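PDB 6V55: adhesion G-protein coupled receptor G6 from Danio rerio, which probably acts as a calcium-binding cell-surface adhesion receptor of the G-protein coupled class, with a role in myelination. Local coordinates for residues V43-L48 and F106-K111; V142-T147 and W215-G220; V148-A153 and G268-F273. One frame throughout, in Å; residues are numbered along the deposited sequence.

Contact 1 (V43-L48 and F106-K111)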
loop_
_atom_site.group_PDB
_atom_site.type_symbol
_atom_site.label_atom_id
_atom_site.label_comp_id
_atom_site.label_asym_id
_atom_site.label_seq_id
_atom_site.Cartn_x
_atom_site.Cartn_y
_atom_site.Cartn_z
ATOM N N VAL A 43 -0.386 15.110 6.897
ATOM C CA VAL A 43 0.518 13.964 6.966
ATOM C C VAL A 43 1.437 13.985 5.748
ATOM O O VAL A 43 0.971 14.097 4.605
ATOM C CB VAL A 43 -0.256 12.636 7.049
ATOM C CG1 VAL A 43 0.709 11.474 7.138
ATOM C CG2 VAL A 43 -1.220 12.635 8.237
ATOM N N GLN A 44 2.740 13.887 5.992
ATOM C CA GLN A 44 3.736 13.754 4.941
ATOM C C GLN A 44 4.380 12.379 5.031
ATOM O O GLN A 44 4.940 12.026 6.076
ATOM C CB GLN A 44 4.801 14.824 5.091
ATOM C CG GLN A 44 5.710 14.886 3.921
ATOM C CD GLN A 44 6.901 15.766 4.175
ATOM O OE1 GLN A 44 7.553 15.679 5.222
ATOM N NE2 GLN A 44 7.164 16.665 3.236
ATOM N N ILE A 45 4.316 11.601 3.950
ATOM C CA ILE A 45 5.018 10.331 3.913
ATOM C C ILE A 45 6.251 10.484 3.043
ATOM O O ILE A 45 6.362 11.384 2.212
ATOM C CB ILE A 45 4.158 9.147 3.421
ATOM C CG1 ILE A 45 3.852 9.274 1.926
ATOM C CG2 ILE A 45 2.893 8.994 4.251
ATOM C CD1 ILE A 45 3.174 8.044 1.345
ATOM N N THR A 46 7.204 9.586 3.251
ATOM C CA THR A 46 8.419 9.520 2.453
ATOM C C THR A 46 8.748 8.044 2.302
ATOM O O THR A 46 8.805 7.311 3.295
ATOM C CB THR A 46 9.576 10.294 3.117
ATOM O OG1 THR A 46 9.382 11.713 2.947
ATOM C CG2 THR A 46 10.940 9.890 2.535
ATOM N N PHE A 47 8.903 7.598 1.065
ATOM C CA PHE A 47 9.366 6.245 0.809
ATOM C C PHE A 47 10.874 6.220 1.007
ATOM O O PHE A 47 11.609 6.855 0.257
ATOM C CB PHE A 47 9.007 5.818 -0.607
ATOM C CG PHE A 47 7.524 5.637 -0.851
ATOM C CD1 PHE A 47 6.963 4.368 -0.816
ATOM C CD2 PHE A 47 6.703 6.724 -1.137
ATOM C CE1 PHE A 47 5.617 4.179 -1.048
ATOM C CE2 PHE A 47 5.352 6.559 -1.353
ATOM C CZ PHE A 47 4.809 5.280 -1.313
ATOM N N LEU A 48 11.349 5.513 2.023
ATOM C CA LEU A 48 12.784 5.385 2.197
ATOM C C LEU A 48 13.385 4.361 1.246
ATOM O O LEU A 48 14.597 4.399 0.987
ATOM C CB LEU A 48 13.088 5.006 3.647
ATOM C CG LEU A 48 12.389 5.904 4.677
ATOM C CD1 LEU A 48 12.537 5.383 6.124
ATOM C CD2 LEU A 48 12.921 7.305 4.559
ATOM N N PHE A 106 8.855 -2.255 0.788
ATOM C CA PHE A 106 9.022 -0.832 0.999
ATOM C C PHE A 106 9.171 -0.500 2.473
ATOM O O PHE A 106 8.758 -1.260 3.352
ATOM C CB PHE A 106 7.864 -0.027 0.406
ATOM C CG PHE A 106 6.495 -0.523 0.772
ATOM C CD1 PHE A 106 5.831 -0.016 1.892
ATOM C CD2 PHE A 106 5.825 -1.432 -0.047
ATOM C CE1 PHE A 106 4.528 -0.443 2.208
ATOM C CE2 PHE A 106 4.531 -1.866 0.261
ATOM C CZ PHE A 106 3.888 -1.371 1.384
ATOM N N HIS A 107 9.737 0.682 2.709
ATOM C CA HIS A 107 9.921 1.258 4.034
ATOM C C HIS A 107 9.500 2.714 3.943
ATOM O O HIS A 107 10.138 3.499 3.233
ATOM C CB HIS A 107 11.379 1.141 4.482
ATOM C CG HIS A 107 11.627 1.573 5.894
ATOM N ND1 HIS A 107 12.895 1.734 6.405
ATOM C CD2 HIS A 107 10.776 1.873 6.905
ATOM C CE1 HIS A 107 12.818 2.130 7.661
ATOM N NE2 HIS A 107 11.543 2.209 7.997
ATOM N N ILE A 108 8.438 3.072 4.661
ATOM C CA ILE A 108 7.818 4.387 4.591
ATOM C C ILE A 108 7.943 5.064 5.953
ATOM O O ILE A 108 7.663 4.449 6.988
ATOM C CB ILE A 108 6.345 4.264 4.169
ATOM C CG1 ILE A 108 6.233 3.658 2.769
ATOM C CG2 ILE A 108 5.610 5.596 4.243
ATOM C CD1 ILE A 108 4.784 3.429 2.356
ATOM N N SER A 109 8.384 6.316 5.958
ATOM C CA SER A 109 8.387 7.148 7.153
ATOM C C SER A 109 7.237 8.140 7.073
ATOM O O SER A 109 7.052 8.790 6.041
ATOM C CB SER A 109 9.703 7.908 7.275
ATOM O OG SER A 109 9.768 8.922 6.283
ATOM N N TYR A 110 6.474 8.265 8.157
ATOM C CA TYR A 110 5.402 9.244 8.224
ATOM C C TYR A 110 5.704 10.292 9.287
ATOM O O TYR A 110 6.434 10.048 10.249
ATOM C CB TYR A 110 4.049 8.589 8.502
ATOM C CG TYR A 110 3.888 7.869 9.825
ATOM C CD1 TYR A 110 4.308 6.551 9.967
ATOM C CD2 TYR A 110 3.254 8.487 10.913
ATOM C CE1 TYR A 110 4.141 5.868 11.153
ATOM C CE2 TYR A 110 3.077 7.805 12.116
ATOM C CZ TYR A 110 3.532 6.489 12.227
ATOM O OH TYR A 110 3.378 5.777 13.403
ATOM N N LYS A 111 5.102 11.464 9.104
ATOM C CA LYS A 111 5.452 12.664 9.848
ATOM C C LYS A 111 4.220 13.559 9.902
ATOM O O LYS A 111 3.584 13.790 8.866
ATOM C CB LYS A 111 6.620 13.376 9.157
ATOM C CG LYS A 111 7.486 14.256 10.020
ATOM C CD LYS A 111 8.077 15.392 9.179
ATOM C CE LYS A 111 9.599 15.498 9.316
ATOM N NZ LYS A 111 10.115 16.534 8.375
#
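Two neighbouring antiparallel strands of the CUB-domain beta sandwich meet here, in the four-stranded sheet. Residues 43-48 run against 106-111. Ser109 is held at both its backbone N and its backbone O by Thr46. Its N donates to Thr46 O at 2.9 Å, and its O receives Thr46 N, so the two residues form a hydrogen-bonded pair. Farther along, Gln44 N gives an almost straight bond to Lys111 O at 3.0 Å, with 175° at the hydrogen. At the other end, Leu48 N reaches His107 O at 2.6 Å, nearly along the C=O axis. Thr46 O also takes a CA-H...O contact from Ile108 CA at 3.3 Å.

Polar side chains find partners on the flanking strands. Thr46 OG1 is hydrogen-bonded to Thr83 OG1, and His107 NE2 to Ser15 OG. Gln44 and Lys111 lie side by side, and Gln44 also touches an attached N-acetylglucosamine.

Ile45, Phe47, Ile108 and Tyr110 line the inner face, where Ile45 and Ile108 touch Val93 of the opposing sheet. Ile108 stands beside the Phe47 ring and brings CD1 to 3.6 Å from Phe47 CE1. The outer face has a CH-pi contact at the corner of the chain. Leu48 CD1 sits over the centre of the His107 ring, 3.6 Å from the centroid and 11° off the ring normal.

Contact 2 (V142-T147 and W215-G220)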
loop_
_atom_site.group_PDB
_atom_site.type_symbol
_atom_site.label_atom_id
_atom_site.label_comp_id
_atom_site.label_asym_id
_atom_site.label_seq_id
_atom_site.Cartn_x
_atom_site.Cartn_y
_atom_site.Cartn_z
ATOM N N VAL A 142 16.568 46.567 18.959
ATOM C CA VAL A 142 16.389 48.006 18.951
ATOM C C VAL A 142 16.108 48.449 17.523
ATOM O O VAL A 142 16.820 48.046 16.594
ATOM C CB VAL A 142 17.631 48.680 19.547
ATOM C CG1 VAL A 142 17.717 50.147 19.161
ATOM C CG2 VAL A 142 17.612 48.495 21.070
ATOM N N LEU A 143 15.037 49.234 17.337
ATOM C CA LEU A 143 14.587 49.685 16.025
ATOM C C LEU A 143 14.701 51.206 15.926
ATOM O O LEU A 143 14.149 51.944 16.757
ATOM C CB LEU A 143 13.152 49.228 15.749
ATOM C CG LEU A 143 12.922 47.720 15.541
ATOM C CD1 LEU A 143 11.450 47.378 15.640
ATOM C CD2 LEU A 143 13.497 47.220 14.215
ATOM N N THR A 144 15.448 51.662 14.923
ATOM C CA THR A 144 15.429 53.045 14.469
ATOM C C THR A 144 14.877 53.166 13.055
ATOM O O THR A 144 14.915 54.261 12.476
ATOM C CB THR A 144 16.834 53.655 14.542
ATOM O OG1 THR A 144 17.790 52.767 13.947
ATOM C CG2 THR A 144 17.205 53.893 15.976
ATOM N N ALA A 145 14.374 52.060 12.502
ATOM C CA ALA A 145 13.758 51.922 11.190
ATOM C C ALA A 145 13.084 50.555 11.110
ATOM O O ALA A 145 13.581 49.576 11.671
ATOM C CB ALA A 145 14.761 52.067 10.038
ATOM N N PHE A 146 11.942 50.495 10.420
ATOM C CA PHE A 146 11.236 49.234 10.225
ATOM C C PHE A 146 10.409 49.280 8.946
ATOM O O PHE A 146 9.985 50.346 8.499
ATOM C CB PHE A 146 10.326 48.852 11.427
ATOM C CG PHE A 146 9.203 49.846 11.755
ATOM C CD1 PHE A 146 7.969 49.827 11.094
ATOM C CD2 PHE A 146 9.335 50.706 12.827
ATOM C CE1 PHE A 146 6.967 50.722 11.412
ATOM C CE2 PHE A 146 8.304 51.595 13.162
ATOM C CZ PHE A 146 7.137 51.594 12.451
ATOM N N THR A 147 10.084 48.090 8.436
ATOM C CA THR A 147 8.981 47.884 7.501
ATOM C C THR A 147 8.055 46.837 8.094
ATOM O O THR A 147 8.515 45.755 8.462
ATOM C CB THR A 147 9.468 47.403 6.133
ATOM O OG1 THR A 147 10.424 48.331 5.603
ATOM C CG2 THR A 147 8.296 47.258 5.174
ATOM N N TRP A 215 9.115 53.349 8.310
ATOM C CA TRP A 215 9.527 54.459 9.158
ATOM C C TRP A 215 11.040 54.435 9.239
ATOM O O TRP A 215 11.611 53.352 9.253
ATOM C CB TRP A 215 8.926 54.332 10.559
ATOM C CG TRP A 215 9.419 55.346 11.535
ATOM C CD1 TRP A 215 9.127 56.679 11.550
ATOM C CD2 TRP A 215 10.279 55.110 12.663
ATOM N NE1 TRP A 215 9.737 57.285 12.617
ATOM C CE2 TRP A 215 10.460 56.349 13.313
ATOM C CE3 TRP A 215 10.909 53.971 13.186
ATOM C CZ2 TRP A 215 11.248 56.487 14.459
ATOM C CZ3 TRP A 215 11.691 54.109 14.324
ATOM C CH2 TRP A 215 11.863 55.367 14.938
ATOM N N THR A 216 11.685 55.613 9.229
ATOM C CA THR A 216 13.055 55.769 9.721
ATOM C C THR A 216 13.094 56.876 10.763
ATOM O O THR A 216 12.365 57.863 10.657
ATOM C CB THR A 216 14.082 56.155 8.655
ATOM O OG1 THR A 216 13.803 57.480 8.204
ATOM C CG2 THR A 216 14.080 55.252 7.501
ATOM N N LYS A 217 13.980 56.727 11.753
ATOM C CA LYS A 217 14.155 57.781 12.747
ATOM C C LYS A 217 14.821 59.025 12.159
ATOM O O LYS A 217 14.438 60.158 12.509
ATOM C CB LYS A 217 14.979 57.249 13.923
ATOM C CG LYS A 217 15.020 58.153 15.128
ATOM C CD LYS A 217 16.143 57.767 16.022
ATOM C CE LYS A 217 16.149 58.663 17.209
ATOM N NZ LYS A 217 16.902 58.062 18.352
ATOM N N SER A 218 15.777 58.813 11.239
ATOM C CA SER A 218 16.705 59.851 10.797
ATOM C C SER A 218 16.013 60.939 10.001
ATOM O O SER A 218 16.339 62.117 10.166
ATOM C CB SER A 218 17.827 59.232 9.962
ATOM O OG SER A 218 17.345 58.762 8.716
ATOM N N SER A 219 15.021 60.583 9.190
ATOM C CA SER A 219 14.215 61.581 8.505
ATOM C C SER A 219 12.856 61.820 9.142
ATOM O O SER A 219 12.246 62.864 8.885
ATOM C CB SER A 219 14.003 61.169 7.046
ATOM O OG SER A 219 13.778 59.771 6.979
ATOM N N GLY A 220 12.359 60.885 9.952
ATOM C CA GLY A 220 10.963 60.918 10.338
ATOM C C GLY A 220 10.019 60.500 9.243
ATOM O O GLY A 220 8.812 60.701 9.378
#
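Residues 145-147, the start of strand 145-154, pair antiparallel with 215-216, the end of strand 209-216; residues 142-144 and 217-220 are loop. Phe146 and Trp215 form a hydrogen-bonded pair. Phe146 N donates to Trp215 O at 3.1 Å, and Trp215 N donates back to Phe146 O. Ala145 and Thr216 follow as a non-hydrogen-bonded pair, their CA atoms 4.2 Å apart. One more bond, from Lys217 N to Thr144 O at 2.7 Å, closes the pairing where both segments are loop.

Trp215 carries most of the side-chain contact. Its CG is anti to the backbone N (chi1 173°), while Phe146 CG takes the crowded position between N and the carbonyl carbon (chi1 61°). The two side chains cross obliquely, with ring planes 38° apart. Trp215 CB lies over one face of the Phe146 ring, 4.0 Å from its centroid, and Trp215 CE3 is 3.5 Å from Phe146 CE2. The outer corner of the indole, CZ3, comes within 3.6 Å of Thr144 C. Trp215 NE1 is hydrogen-bonded to Ser238 OG. An alanine at Trp215 would lose the indole and its bond to Ser238, and would probably loosen the packing beside Phe146 and the Thr144 backbone.

In this pentraxin-like domain, strand 145-154 lies between 209-216 and 268-276. Phe146 touches Leu275 and Thr147 touches Trp276, both on strand 268-276.

Contact 3 (V148-A153 and G268-F273)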
loop_
_atom_site.group_PDB
_atom_site.type_symbol
_atom_site.label_atom_id
_atom_site.label_comp_id
_atom_site.label_asym_id
_atom_site.label_seq_id
_atom_site.Cartn_x
_atom_site.Cartn_y
_atom_site.Cartn_z
ATOM N N VAL A 148 6.769 47.147 8.213
ATOM C CA VAL A 148 5.773 46.156 8.610
ATOM C C VAL A 148 4.757 46.037 7.479
ATOM O O VAL A 148 4.291 47.051 6.953
ATOM C CB VAL A 148 5.116 46.496 9.971
ATOM C CG1 VAL A 148 4.696 47.956 10.074
ATOM C CG2 VAL A 148 3.921 45.595 10.273
ATOM N N CYS A 149 4.476 44.798 7.048
ATOM C CA CYS A 149 3.425 44.524 6.073
ATOM C C CYS A 149 2.486 43.451 6.584
ATOM O O CYS A 149 2.910 42.474 7.206
ATOM C CB CYS A 149 3.955 44.043 4.727
ATOM S SG CYS A 149 5.444 44.833 4.177
ATOM N N PHE A 150 1.218 43.610 6.258
ATOM C CA PHE A 150 0.226 42.602 6.573
ATOM C C PHE A 150 -0.885 42.735 5.548
ATOM O O PHE A 150 -0.887 43.654 4.725
ATOM C CB PHE A 150 -0.295 42.735 8.021
ATOM C CG PHE A 150 -0.629 44.142 8.432
ATOM C CD1 PHE A 150 0.321 44.950 9.056
ATOM C CD2 PHE A 150 -1.905 44.643 8.223
ATOM C CE1 PHE A 150 0.011 46.244 9.426
ATOM C CE2 PHE A 150 -2.229 45.927 8.594
ATOM C CZ PHE A 150 -1.265 46.734 9.194
ATOM N N GLU A 151 -1.810 41.781 5.580
ATOM C CA GLU A 151 -3.057 41.863 4.835
ATOM C C GLU A 151 -4.172 41.920 5.870
ATOM O O GLU A 151 -4.198 41.101 6.795
ATOM C CB GLU A 151 -3.216 40.675 3.871
ATOM C CG GLU A 151 -2.006 40.452 2.929
ATOM C CD GLU A 151 -2.377 39.919 1.524
ATOM O OE1 GLU A 151 -1.442 39.593 0.742
ATOM O OE2 GLU A 151 -3.592 39.820 1.206
ATOM N N ILE A 152 -5.049 42.916 5.754
ATOM C CA ILE A 152 -6.046 43.190 6.782
ATOM C C ILE A 152 -7.435 43.123 6.143
ATOM O O ILE A 152 -7.589 43.407 4.945
ATOM C CB ILE A 152 -5.762 44.554 7.475
ATOM C CG1 ILE A 152 -6.559 44.737 8.779
ATOM C CG2 ILE A 152 -5.946 45.730 6.542
ATOM C CD1 ILE A 152 -6.350 43.615 9.774
ATOM N N ALA A 153 -8.422 42.661 6.923
ATOM C CA ALA A 153 -9.822 42.605 6.513
ATOM C C ALA A 153 -10.722 42.541 7.746
ATOM O O ALA A 153 -10.380 41.918 8.755
ATOM C CB ALA A 153 -10.127 41.419 5.584
ATOM N N GLY A 268 -11.960 41.301 13.030
ATOM C CA GLY A 268 -11.759 40.749 11.691
ATOM C C GLY A 268 -10.555 39.815 11.613
ATOM O O GLY A 268 -10.161 39.206 12.608
ATOM N N PHE A 269 -10.010 39.738 10.393
ATOM C CA PHE A 269 -8.955 38.822 9.974
ATOM C C PHE A 269 -7.661 39.572 9.657
ATOM O O PHE A 269 -7.693 40.680 9.117
ATOM C CB PHE A 269 -9.353 38.052 8.704
ATOM C CG PHE A 269 -10.500 37.101 8.852
ATOM C CD1 PHE A 269 -11.196 36.704 7.707
ATOM C CD2 PHE A 269 -10.859 36.569 10.086
ATOM C CE1 PHE A 269 -12.233 35.812 7.785
ATOM C CE2 PHE A 269 -11.911 35.676 10.180
ATOM C CZ PHE A 269 -12.597 35.291 9.019
ATOM N N ILE A 270 -6.513 38.933 9.936
ATOM C CA ILE A 270 -5.202 39.391 9.473
ATOM C C ILE A 270 -4.424 38.214 8.880
ATOM O O ILE A 270 -4.692 37.041 9.164
ATOM C CB ILE A 270 -4.396 40.094 10.596
ATOM C CG1 ILE A 270 -3.473 41.200 10.053
ATOM C CG2 ILE A 270 -3.692 39.095 11.486
ATOM C CD1 ILE A 270 -2.722 41.976 11.118
ATOM N N TYR A 271 -3.476 38.544 8.002
ATOM C CA TYR A 271 -2.759 37.535 7.230
ATOM C C TYR A 271 -1.407 38.108 6.847
ATOM O O TYR A 271 -1.320 39.292 6.520
ATOM C CB TYR A 271 -3.553 37.119 5.968
ATOM C CG TYR A 271 -2.804 36.246 4.976
ATOM C CD1 TYR A 271 -2.474 36.712 3.687
ATOM C CD2 TYR A 271 -2.435 34.960 5.324
ATOM C CE1 TYR A 271 -1.774 35.886 2.774
ATOM C CE2 TYR A 271 -1.747 34.135 4.442
ATOM C CZ TYR A 271 -1.411 34.595 3.166
ATOM O OH TYR A 271 -0.712 33.762 2.293
ATOM N N ASN A 272 -0.368 37.261 6.921
ATOM C CA ASN A 272 0.989 37.527 6.406
ATOM C C ASN A 272 1.688 38.708 7.102
ATOM O O ASN A 272 2.348 39.536 6.461
ATOM C CB ASN A 272 0.996 37.687 4.881
ATOM C CG ASN A 272 2.250 37.116 4.266
ATOM O OD1 ASN A 272 2.978 36.358 4.916
ATOM N ND2 ASN A 272 2.528 37.489 3.024
ATOM N N PHE A 273 1.589 38.749 8.437
ATOM C CA PHE A 273 2.207 39.815 9.224
ATOM C C PHE A 273 3.714 39.587 9.304
ATOM O O PHE A 273 4.172 38.577 9.853
ATOM C CB PHE A 273 1.599 39.875 10.627
ATOM C CG PHE A 273 1.979 41.115 11.416
ATOM C CD1 PHE A 273 3.118 41.134 12.233
ATOM C CD2 PHE A 273 1.179 42.236 11.373
ATOM C CE1 PHE A 273 3.465 42.260 12.949
ATOM C CE2 PHE A 273 1.518 43.368 12.101
ATOM C CZ PHE A 273 2.663 43.377 12.892
#
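Phe150 and Phe273 lie side by side and point the same way from adjacent antiparallel strands of the pentraxin-like domain. Their ring planes are nearly parallel, at 16°, but the rings are slid apart and barely overlap. The centroids are 5.7 Å apart, and the nearest ring atoms are Phe150 CD1 and Phe273 CE2, 3.6 Å apart. Their first torsions differ. Phe273 CG is anti to the backbone N, whereas Phe150 CG stands between N and the carbonyl carbon (chi1 45°). Val148 adds CG2 obliquely against the far end of the Phe273 ring, 3.7 Å from CZ. Ile270 crosses Phe150 obliquely and brings its CD1 to CB and CD2 of that residue. Ile152 CD1 then meets Ile270 CG1 at 3.8 Å, so the apolar row continues along this face.

Glu151 and Tyr271 share the other face and also run side by side. The carboxylate plane is turned 78° from the ring. Glu151 CD lies in the ring plane at its edge, near Tyr271 CD1. The hydroxyl of Tyr271 bonds to Arg118 O, and Lys121 makes a cation-pi contact with the ring.

Two hydrogen-bonded pairs hold the backbones together, Glu151 with Tyr271 and Ala153 with Phe269. The shortest of their four bonds is Glu151 N to Tyr271 O, 2.7 Å. At Gly268 a CB would clash with Ala153 O, and its backbone angles also call for glycine.

Strand 209-216 flanks 148-153 on the side away from 268-273, with Phe150 touching Leu211. Strand 122-123 borders 268-273 on its other side, where Ile270 touches Val122. Phe164, from the second sheet, meets the Phe273 ring edge-to-face.

In the fold
Contacts 2 and 3 belong to one six-stranded antiparallel sheet. Strand 145-154 serves both: residues 145-147 meet strand 209-216 in contact 2, and residues 148-153 meet strand 268-276 in contact 3, on the strand's other side. Their centres are 21 Å apart, and residues 147 and 148 join them directly. Contact 1 lies in the CUB domain, earlier in the chain. Its centre is 35 Å from that of contact 3 and 47 Å from that of contact 2, and the nearest atoms of contacts 1 and 3 are still about 19 Å apart. None of the three includes a calcium ligand; those are Glu53, Asp61, Asp98, Ser100 and Val101. Contact 1 alone includes a glycan neighbour, Gln44.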